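Long-range contacts in soluble inorganic pyrophosphatase (Toxoplasma gondii, PDB 5WRT), which probably hydrolyses inorganic diphosphate to two phosphates with the help of magnesium ions: residues N56-Q64 against M73-R83; V184-R192 against N203-A211. All coordinates share one frame; numbering follows the deposited sequence.

Interaction 1: residues N56-Q64 against M73-R83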
loop_
_atom_site.group_PDB
_atom_site.type_symbol
_atom_site.label_atom_id
_atom_site.label_comp_id
_atom_site.label_asym_id
_atom_site.label_seq_id
_atom_site.Cartn_x
_atom_site.Cartn_y
_atom_site.Cartn_z
ATOM N N ASN A 56 -9.130 6.061 4.266
ATOM C CA ASN A 56 -8.215 6.092 5.408
ATOM C C ASN A 56 -8.680 5.208 6.566
ATOM O O ASN A 56 -8.466 5.543 7.732
ATOM C CB ASN A 56 -7.970 7.526 5.893
ATOM C CG ASN A 56 -7.046 8.298 4.974
ATOM O OD1 ASN A 56 -6.208 7.714 4.286
ATOM N ND2 ASN A 56 -7.195 9.616 4.953
ATOM N N THR A 57 -9.325 4.081 6.265
ATOM C CA THR A 57 -9.651 3.070 7.262
ATOM C C THR A 57 -9.208 1.708 6.743
ATOM O O THR A 57 -8.803 1.560 5.587
ATOM C CB THR A 57 -11.150 3.043 7.600
ATOM O OG1 THR A 57 -11.897 2.598 6.461
ATOM C CG2 THR A 57 -11.638 4.423 8.026
ATOM N N ARG A 58 -9.280 0.698 7.613
ATOM C CA ARG A 58 -8.803 -0.627 7.240
ATOM C C ARG A 58 -9.699 -1.769 7.702
ATOM O O ARG A 58 -9.366 -2.927 7.435
ATOM C CB ARG A 58 -7.362 -0.856 7.733
ATOM C CG ARG A 58 -7.158 -0.946 9.224
ATOM C CD ARG A 58 -5.762 -1.485 9.488
ATOM N NE ARG A 58 -5.413 -1.496 10.903
ATOM C CZ ARG A 58 -4.376 -0.841 11.418
ATOM N NH1 ARG A 58 -3.585 -0.126 10.629
ATOM N NH2 ARG A 58 -4.128 -0.906 12.719
ATOM N N ARG A 59 -10.802 -1.496 8.395
ATOM C CA ARG A 59 -11.726 -2.567 8.741
ATOM C C ARG A 59 -12.462 -3.036 7.492
ATOM O O ARG A 59 -12.938 -2.228 6.691
ATOM C CB ARG A 59 -12.735 -2.099 9.790
ATOM C CG ARG A 59 -12.138 -1.772 11.142
ATOM C CD ARG A 59 -13.230 -1.501 12.165
ATOM N NE ARG A 59 -12.681 -1.311 13.504
ATOM C CZ ARG A 59 -12.415 -0.127 14.044
ATOM N NH1 ARG A 59 -12.652 0.985 13.360
ATOM N NH2 ARG A 59 -11.912 -0.054 15.270
ATOM N N LYS A 60 -12.563 -4.356 7.333
ATOM C CA LYS A 60 -13.162 -4.942 6.136
ATOM C C LYS A 60 -14.680 -4.936 6.294
ATOM O O LYS A 60 -15.314 -5.937 6.635
ATOM C CB LYS A 60 -12.623 -6.347 5.898
ATOM C CG LYS A 60 -13.075 -6.977 4.591
ATOM C CD LYS A 60 -12.089 -8.037 4.123
ATOM C CE LYS A 60 -12.653 -8.852 2.971
ATOM N NZ LYS A 60 -12.022 -10.196 2.868
ATOM N N MET A 61 -15.270 -3.770 6.038
ATOM C CA MET A 61 -16.719 -3.637 6.038
ATOM C C MET A 61 -17.270 -4.052 4.682
ATOM O O MET A 61 -16.736 -3.674 3.637
ATOM C CB MET A 61 -17.124 -2.197 6.355
ATOM C CG MET A 61 -16.442 -1.624 7.589
ATOM S SD MET A 61 -16.889 -2.473 9.115
ATOM C CE MET A 61 -18.645 -2.140 9.190
ATOM N N GLU A 62 -18.359 -4.818 4.700
ATOM C CA GLU A 62 -18.969 -5.302 3.469
ATOM C C GLU A 62 -20.460 -5.495 3.678
ATOM O O GLU A 62 -20.917 -5.757 4.793
ATOM C CB GLU A 62 -18.363 -6.637 3.009
ATOM C CG GLU A 62 -16.919 -6.583 2.549
ATOM C CD GLU A 62 -16.353 -7.961 2.257
ATOM O OE1 GLU A 62 -16.949 -8.966 2.707
ATOM O OE2 GLU A 62 -15.313 -8.034 1.572
ATOM N N MET A 63 -21.212 -5.360 2.589
ATOM C CA MET A 63 -22.620 -5.734 2.602
ATOM C C MET A 63 -22.757 -7.226 2.882
ATOM O O MET A 63 -22.086 -8.051 2.255
ATOM C CB MET A 63 -23.269 -5.385 1.263
ATOM C CG MET A 63 -23.387 -3.894 0.998
ATOM S SD MET A 63 -24.317 -3.510 -0.501
ATOM C CE MET A 63 -23.145 -3.982 -1.772
ATOM N N GLN A 64 -23.631 -7.572 3.827
ATOM C CA GLN A 64 -23.872 -8.969 4.196
ATOM C C GLN A 64 -25.040 -9.473 3.356
ATOM O O GLN A 64 -26.208 -9.303 3.706
ATOM C CB GLN A 64 -24.144 -9.092 5.690
ATOM C CG GLN A 64 -23.016 -8.569 6.573
ATOM C CD GLN A 64 -21.693 -9.264 6.302
ATOM O OE1 GLN A 64 -21.614 -10.492 6.296
ATOM N NE2 GLN A 64 -20.646 -8.478 6.077
ATOM N N MET A 73 -21.633 -4.738 7.535
ATOM C CA MET A 73 -21.029 -5.136 8.797
ATOM C C MET A 73 -19.578 -5.500 8.531
ATOM O O MET A 73 -19.150 -5.612 7.380
ATOM C CB MET A 73 -21.766 -6.328 9.429
ATOM C CG MET A 73 -23.279 -6.185 9.500
ATOM S SD MET A 73 -24.081 -7.537 10.388
ATOM C CE MET A 73 -23.455 -7.301 12.050
ATOM N N GLN A 74 -18.817 -5.686 9.604
ATOM C CA GLN A 74 -17.414 -6.046 9.464
ATOM C C GLN A 74 -17.279 -7.536 9.174
ATOM O O GLN A 74 -17.947 -8.370 9.792
ATOM C CB GLN A 74 -16.631 -5.679 10.724
ATOM C CG GLN A 74 -15.128 -5.836 10.570
ATOM C CD GLN A 74 -14.353 -5.086 11.633
ATOM O OE1 GLN A 74 -14.934 -4.404 12.476
ATOM N NE2 GLN A 74 -13.030 -5.202 11.593
ATOM N N ASP A 75 -16.420 -7.861 8.210
ATOM C CA ASP A 75 -16.179 -9.251 7.853
ATOM C C ASP A 75 -15.556 -10.005 9.025
ATOM O O ASP A 75 -14.844 -9.434 9.854
ATOM C CB ASP A 75 -15.269 -9.328 6.626
ATOM C CG ASP A 75 -15.224 -10.715 6.015
ATOM O OD1 ASP A 75 -16.252 -11.423 6.063
ATOM O OD2 ASP A 75 -14.162 -11.093 5.479
ATOM N N LEU A 76 -15.834 -11.305 9.086
ATOM C CA LEU A 76 -15.320 -12.177 10.133
ATOM C C LEU A 76 -14.345 -13.193 9.555
ATOM O O LEU A 76 -14.527 -13.677 8.433
ATOM C CB LEU A 76 -16.457 -12.905 10.855
ATOM C CG LEU A 76 -17.557 -12.040 11.473
ATOM C CD1 LEU A 76 -18.610 -12.909 12.149
ATOM C CD2 LEU A 76 -16.963 -11.048 12.460
ATOM N N LYS A 77 -13.305 -13.501 10.327
ATOM C CA LYS A 77 -12.426 -14.635 10.072
ATOM C C LYS A 77 -13.127 -15.940 10.448
ATOM O O LYS A 77 -14.185 -15.945 11.082
ATOM C CB LYS A 77 -11.133 -14.495 10.875
ATOM C CG LYS A 77 -10.160 -13.449 10.369
ATOM C CD LYS A 77 -9.028 -13.261 11.367
ATOM C CE LYS A 77 -8.160 -12.073 11.007
ATOM N NZ LYS A 77 -7.579 -11.435 12.222
ATOM N N LYS A 78 -12.523 -17.067 10.048
ATOM C CA LYS A 78 -13.061 -18.367 10.465
ATOM C C LYS A 78 -12.974 -18.512 11.976
ATOM O O LYS A 78 -13.826 -19.155 12.598
ATOM C CB LYS A 78 -12.307 -19.509 9.781
ATOM C CG LYS A 78 -11.870 -19.215 8.357
ATOM C CD LYS A 78 -10.699 -20.097 7.954
ATOM C CE LYS A 78 -9.435 -19.726 8.719
ATOM N NZ LYS A 78 -8.217 -19.824 7.861
ATOM N N ASP A 79 -11.952 -17.891 12.578
ATOM C CA ASP A 79 -11.827 -17.741 14.025
ATOM C C ASP A 79 -13.043 -17.031 14.601
ATOM O O ASP A 79 -13.369 -17.249 15.772
ATOM C CB ASP A 79 -10.487 -17.001 14.268
ATOM C CG ASP A 79 -10.196 -16.559 15.740
ATOM O OD1 ASP A 79 -9.034 -16.112 15.890
ATOM O OD2 ASP A 79 -11.011 -16.650 16.692
ATOM N N GLY A 80 -13.784 -16.300 13.778
ATOM C CA GLY A 80 -14.865 -15.470 14.266
ATOM C C GLY A 80 -14.426 -14.118 14.775
ATOM O O GLY A 80 -15.270 -13.358 15.257
ATOM N N SER A 81 -13.133 -13.804 14.695
ATOM C CA SER A 81 -12.641 -12.486 15.059
ATOM C C SER A 81 -12.869 -11.515 13.908
ATOM O O SER A 81 -12.969 -11.913 12.744
ATOM C CB SER A 81 -11.157 -12.547 15.413
ATOM O OG SER A 81 -10.441 -13.307 14.457
ATOM N N LEU A 82 -12.971 -10.234 14.248
ATOM C CA LEU A 82 -13.149 -9.201 13.237
ATOM C C LEU A 82 -11.953 -9.153 12.295
ATOM O O LEU A 82 -10.799 -9.156 12.735
ATOM C CB LEU A 82 -13.342 -7.847 13.915
ATOM C CG LEU A 82 -14.615 -7.739 14.751
ATOM C CD1 LEU A 82 -14.627 -6.436 15.515
ATOM C CD2 LEU A 82 -15.842 -7.849 13.860
ATOM N N ARG A 83 -12.228 -9.118 10.995
ATOM C CA ARG A 83 -11.185 -9.109 9.980
ATOM C C ARG A 83 -10.901 -7.681 9.534
ATOM O O ARG A 83 -11.828 -6.912 9.255
ATOM C CB ARG A 83 -11.569 -9.979 8.780
ATOM C CG ARG A 83 -10.697 -9.747 7.551
ATOM C CD ARG A 83 -11.056 -10.675 6.399
ATOM N NE ARG A 83 -10.474 -12.003 6.584
ATOM C CZ ARG A 83 -11.168 -13.137 6.607
ATOM N NH1 ARG A 83 -12.484 -13.116 6.447
ATOM N NH2 ARG A 83 -10.542 -14.293 6.785
HETATM O O HOH W 1 -11.451 -4.013 13.922
HETATM O O HOH W 2 -18.144 -10.253 4.820
#

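Interaction 2: residues V184-R192 against N203-A211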
loop_
_atom_site.group_PDB
_atom_site.type_symbol
_atom_site.label_atom_id
_atom_site.label_comp_id
_atom_site.label_asym_id
_atom_site.label_seq_id
_atom_site.Cartn_x
_atom_site.Cartn_y
_atom_site.Cartn_z
ATOM N N VAL A 184 -3.653 6.461 -9.725
ATOM C CA VAL A 184 -3.785 5.199 -10.456
ATOM C C VAL A 184 -2.732 4.181 -10.032
ATOM O O VAL A 184 -3.107 3.044 -9.699
ATOM C CB VAL A 184 -3.786 5.461 -11.975
ATOM C CG1 VAL A 184 -3.773 4.144 -12.733
ATOM C CG2 VAL A 184 -4.998 6.290 -12.368
ATOM N N PRO A 185 -1.429 4.496 -10.016
ATOM C CA PRO A 185 -0.465 3.493 -9.537
ATOM C C PRO A 185 -0.610 3.186 -8.059
ATOM O O PRO A 185 -0.352 2.048 -7.648
ATOM C CB PRO A 185 0.896 4.128 -9.854
ATOM C CG PRO A 185 0.634 5.582 -9.884
ATOM C CD PRO A 185 -0.751 5.739 -10.434
ATOM N N GLY A 186 -1.021 4.160 -7.245
ATOM C CA GLY A 186 -1.248 3.879 -5.837
ATOM C C GLY A 186 -2.338 2.846 -5.620
ATOM O O GLY A 186 -2.213 1.969 -4.763
ATOM N N ILE A 187 -3.415 2.928 -6.405
ATOM C CA ILE A 187 -4.491 1.947 -6.292
ATOM C C ILE A 187 -4.040 0.588 -6.813
ATOM O O ILE A 187 -4.320 -0.449 -6.200
ATOM C CB ILE A 187 -5.749 2.449 -7.026
ATOM C CG1 ILE A 187 -6.371 3.626 -6.274
ATOM C CG2 ILE A 187 -6.760 1.323 -7.195
ATOM C CD1 ILE A 187 -7.350 4.427 -7.103
ATOM N N ARG A 188 -3.329 0.569 -7.945
ATOM C CA ARG A 188 -2.846 -0.697 -8.493
ATOM C C ARG A 188 -1.894 -1.388 -7.526
ATOM O O ARG A 188 -2.011 -2.593 -7.276
ATOM C CB ARG A 188 -2.159 -0.471 -9.841
ATOM C CG ARG A 188 -1.590 -1.756 -10.443
ATOM C CD ARG A 188 -1.047 -1.549 -11.850
ATOM N NE ARG A 188 -0.511 -0.205 -12.024
ATOM C CZ ARG A 188 -0.844 0.614 -13.016
ATOM N NH1 ARG A 188 -1.707 0.224 -13.945
ATOM N NH2 ARG A 188 -0.304 1.823 -13.080
ATOM N N GLU A 189 -0.937 -0.639 -6.973
ATOM C CA GLU A 189 0.035 -1.249 -6.075
ATOM C C GLU A 189 -0.602 -1.651 -4.752
ATOM O O GLU A 189 -0.164 -2.625 -4.128
ATOM C CB GLU A 189 1.205 -0.294 -5.835
ATOM C CG GLU A 189 2.031 0.003 -7.083
ATOM C CD GLU A 189 2.402 -1.243 -7.869
ATOM O OE1 GLU A 189 2.739 -2.275 -7.249
ATOM O OE2 GLU A 189 2.350 -1.190 -9.117
ATOM N N TRP A 190 -1.631 -0.924 -4.311
ATOM C CA TRP A 190 -2.322 -1.295 -3.082
ATOM C C TRP A 190 -2.957 -2.673 -3.211
ATOM O O TRP A 190 -2.747 -3.550 -2.366
ATOM C CB TRP A 190 -3.381 -0.248 -2.732
ATOM C CG TRP A 190 -3.811 -0.298 -1.297
ATOM C CD1 TRP A 190 -3.365 0.497 -0.281
ATOM C CD2 TRP A 190 -4.760 -1.200 -0.713
ATOM N NE1 TRP A 190 -3.980 0.151 0.896
ATOM C CE2 TRP A 190 -4.840 -0.889 0.660
ATOM C CE3 TRP A 190 -5.552 -2.237 -1.216
ATOM C CZ2 TRP A 190 -5.681 -1.578 1.534
ATOM C CZ3 TRP A 190 -6.385 -2.919 -0.346
ATOM C CH2 TRP A 190 -6.443 -2.587 1.012
ATOM N N PHE A 191 -3.732 -2.885 -4.274
ATOM C CA PHE A 191 -4.411 -4.161 -4.454
ATOM C C PHE A 191 -3.484 -5.263 -4.949
ATOM O O PHE A 191 -3.837 -6.441 -4.838
ATOM C CB PHE A 191 -5.599 -3.987 -5.401
ATOM C CG PHE A 191 -6.779 -3.320 -4.755
ATOM C CD1 PHE A 191 -7.605 -4.030 -3.897
ATOM C CD2 PHE A 191 -7.047 -1.980 -4.977
ATOM C CE1 PHE A 191 -8.686 -3.420 -3.288
ATOM C CE2 PHE A 191 -8.127 -1.363 -4.370
ATOM C CZ PHE A 191 -8.948 -2.085 -3.524
ATOM N N ARG A 192 -2.312 -4.914 -5.481
ATOM C CA ARG A 192 -1.346 -5.945 -5.849
ATOM C C ARG A 192 -0.713 -6.576 -4.614
ATOM O O ARG A 192 -0.471 -7.788 -4.585
ATOM C CB ARG A 192 -0.261 -5.364 -6.758
ATOM C CG ARG A 192 0.632 -6.425 -7.399
ATOM C CD ARG A 192 2.058 -5.930 -7.599
ATOM N NE ARG A 192 2.129 -4.770 -8.480
ATOM C CZ ARG A 192 2.180 -4.839 -9.808
ATOM N NH1 ARG A 192 2.171 -6.018 -10.417
ATOM N NH2 ARG A 192 2.244 -3.726 -10.527
ATOM N N ASN A 203 -0.797 -10.355 -6.111
ATOM C CA ASN A 203 -1.817 -10.450 -7.141
ATOM C C ASN A 203 -1.258 -10.015 -8.493
ATOM O O ASN A 203 -0.238 -9.326 -8.587
ATOM C CB ASN A 203 -3.032 -9.596 -6.778
ATOM C CG ASN A 203 -3.733 -10.079 -5.523
ATOM O OD1 ASN A 203 -4.111 -11.247 -5.418
ATOM N ND2 ASN A 203 -3.918 -9.178 -4.565
ATOM N N GLN A 204 -1.945 -10.430 -9.549
ATOM C CA GLN A 204 -1.616 -10.037 -10.909
ATOM C C GLN A 204 -2.712 -9.137 -11.462
ATOM O O GLN A 204 -3.777 -8.969 -10.862
ATOM C CB GLN A 204 -1.430 -11.265 -11.810
ATOM C CG GLN A 204 -0.498 -12.323 -11.249
ATOM C CD GLN A 204 -0.502 -13.588 -12.083
ATOM O OE1 GLN A 204 0.477 -13.902 -12.760
ATOM N NE2 GLN A 204 -1.612 -14.318 -12.047
ATOM N N PHE A 205 -2.435 -8.552 -12.622
ATOM C CA PHE A 205 -3.397 -7.710 -13.316
ATOM C C PHE A 205 -3.474 -8.126 -14.775
ATOM O O PHE A 205 -2.443 -8.320 -15.425
ATOM C CB PHE A 205 -3.022 -6.228 -13.209
ATOM C CG PHE A 205 -3.170 -5.668 -11.825
ATOM C CD1 PHE A 205 -2.104 -5.681 -10.941
ATOM C CD2 PHE A 205 -4.377 -5.131 -11.406
ATOM C CE1 PHE A 205 -2.240 -5.170 -9.662
ATOM C CE2 PHE A 205 -4.519 -4.619 -10.129
ATOM C CZ PHE A 205 -3.449 -4.639 -9.255
ATOM N N GLY A 206 -4.694 -8.271 -15.279
ATOM C CA GLY A 206 -4.898 -8.526 -16.686
ATOM C C GLY A 206 -4.640 -7.276 -17.508
ATOM O O GLY A 206 -4.355 -6.193 -16.994
ATOM N N HIS A 207 -4.740 -7.444 -18.827
ATOM C CA HIS A 207 -4.551 -6.348 -19.781
ATOM C C HIS A 207 -3.205 -5.658 -19.581
ATOM O O HIS A 207 -3.087 -4.435 -19.696
ATOM C CB HIS A 207 -5.697 -5.336 -19.693
ATOM C CG HIS A 207 -7.033 -5.897 -20.073
ATOM N ND1 HIS A 207 -7.486 -5.923 -21.375
ATOM C CD2 HIS A 207 -8.017 -6.446 -19.322
ATOM C CE1 HIS A 207 -8.688 -6.470 -21.410
ATOM N NE2 HIS A 207 -9.033 -6.796 -20.177
ATOM N N ASP A 208 -2.178 -6.452 -19.268
ATOM C CA ASP A 208 -0.816 -5.950 -19.072
ATOM C C ASP A 208 -0.765 -4.867 -17.995
ATOM O O ASP A 208 -0.006 -3.900 -18.099
ATOM C CB ASP A 208 -0.216 -5.441 -20.386
ATOM C CG ASP A 208 -0.082 -6.539 -21.428
ATOM O OD1 ASP A 208 0.257 -7.683 -21.053
ATOM O OD2 ASP A 208 -0.315 -6.257 -22.624
ATOM N N GLU A 209 -1.592 -5.021 -16.960
ATOM C CA GLU A 209 -1.665 -4.135 -15.797
ATOM C C GLU A 209 -2.213 -2.752 -16.122
ATOM O O GLU A 209 -2.197 -1.873 -15.253
ATOM C CB GLU A 209 -0.304 -3.974 -15.109
ATOM C CG GLU A 209 0.412 -5.278 -14.816
ATOM C CD GLU A 209 1.482 -5.119 -13.759
ATOM O OE1 GLU A 209 1.865 -3.966 -13.469
ATOM O OE2 GLU A 209 1.937 -6.147 -13.218
ATOM N N ALA A 210 -2.703 -2.528 -17.337
ATOM C CA ALA A 210 -3.183 -1.205 -17.705
ATOM C C ALA A 210 -4.479 -0.866 -16.978
ATOM O O ALA A 210 -5.294 -1.738 -16.663
ATOM C CB ALA A 210 -3.404 -1.119 -19.215
ATOM N N ALA A 211 -4.659 0.423 -16.704
ATOM C CA ALA A 211 -5.956 0.930 -16.274
ATOM C C ALA A 211 -6.808 1.109 -17.523
ATOM O O ALA A 211 -6.542 1.992 -18.343
ATOM C CB ALA A 211 -5.802 2.240 -15.507
HETATM O O HOH W 3 1.827 -8.589 -9.961
#

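Interaction 1: residues N56-Q64 against M73-R83
The carbonyl oxygen of Arg-83 takes two donors from opposite faces of its plane: the backbone N of Lys-60 at 3.3 Å, tilted 18° from that plane, and NE2 of Gln-74 at 3.1 Å, from above it. The amide of Gln-74 is thereby fixed, and it lies against the aliphatic part of Arg-59, whose CD comes 3.4 Å from Gln-74 OE1. Water links the same two side chains, accepting from Arg-59 NE and Gln-74 NE2. The backbones join as an antiparallel hairpin: Glu-62 and Met-73 form a hydrogen-bonded pair, Met-61 and Gln-74 the non-hydrogen-bonded one, and Asp-75 N adds a 2.7 Å bond to Lys-60 O. Extended beyond a CG anti to its backbone N (chi1 -174°), Lys-60 runs alongside Asp-75 and Arg-83. Its NZ makes a weak salt bridge to Asp-75 OD2 (3.5 Å), which Arg-83 NH1 meets more closely, at 2.8 Å. A second water donates to both Glu-62 OE1 and Asp-75 OD1, two carboxylate oxygens 4.2 Å apart. The Glu-62 side chain is about 5 Å from a bound magnesium ion; Lys-60 and Arg-83 probably offset the repulsion between the two carboxylates.

Interaction 2: residues V184-R192 against N203-A211
Arg-192 reaches out from helix 183-193 and meets Glu-209 at about a right angle, gripping it end-on: NH1 bonds OE2 at 2.8 Å and NH2 bonds OE1 at 3.0 Å. Both acceptors lie near the guanidinium plane, yet the nitrogens come from above the carboxylate, the two planes being 47° apart. Along a second edge of the same guanidinium, NE and NH2 hold Glu-189 side-on, so that one arginine stands between two carboxylates and probably balances part of their charge. A water continues the edge, accepting from NH1 and donating to Asn-203 O. Bends at chi2 and chi3 turn the head of Arg-192 back toward Glu-189, while its CB remains at the edge of the Phe-205 ring, 3.5 Å from CE1.

Phe-205, near the start of strand 204-212, is wedged against the helix. That strand pairs antiparallel with strand 136-149, whose Met-147 touches both Phe-205 and Phe-191, so the contact joins the helix to strands 204-212 and 136-149 of the mixed sheet of the pyrophosphatase fold.

Over one face of the Phe-205 ring sits Arg-188 CG, a CH-pi contact of 3.8 Å to the centroid and 23° off the normal. The Arg-188 guanidinium stands nearly perpendicular to that ring, at 86°, and presents its edge to the backbone O of Glu-209, in a weak, poorly angled bond from NH1 whose shortness makes it doubtful. Toward the end of the helix, Asn-203 bonds two successive carbonyls: its ND2 approaches Phe-191 O nearly head-on at 2.8 Å, and its backbone N takes a lone pair of Arg-192 O at 3.0 Å. At the other end of the contact, Val-184 CG1 rests on the methyl of Ala-211.

After the N-terminal three-stranded sheet and strand 47-53, the chain enters strand 57-63, and interaction 1 closes the short loop that returns through strand 72-74; strand 84-89 flanks the other side of 57-63. Much of the mixed sheet follows before interaction 2 closes its loop, bringing segment 203-211 back onto helix 183-193. The two closures follow in series, neither enclosing, crossing nor touching the other. Interaction 1 joins strands 57-63 and 72-74 of a small three-stranded sheet, interaction 2 a helix and the mixed sheet. The side chains of Glu-62 in interaction 1 and Phe-191 in interaction 2 each lie about 7 Å from that of Asp-122, a magnesium ligand, and both contacts touch the second subunit.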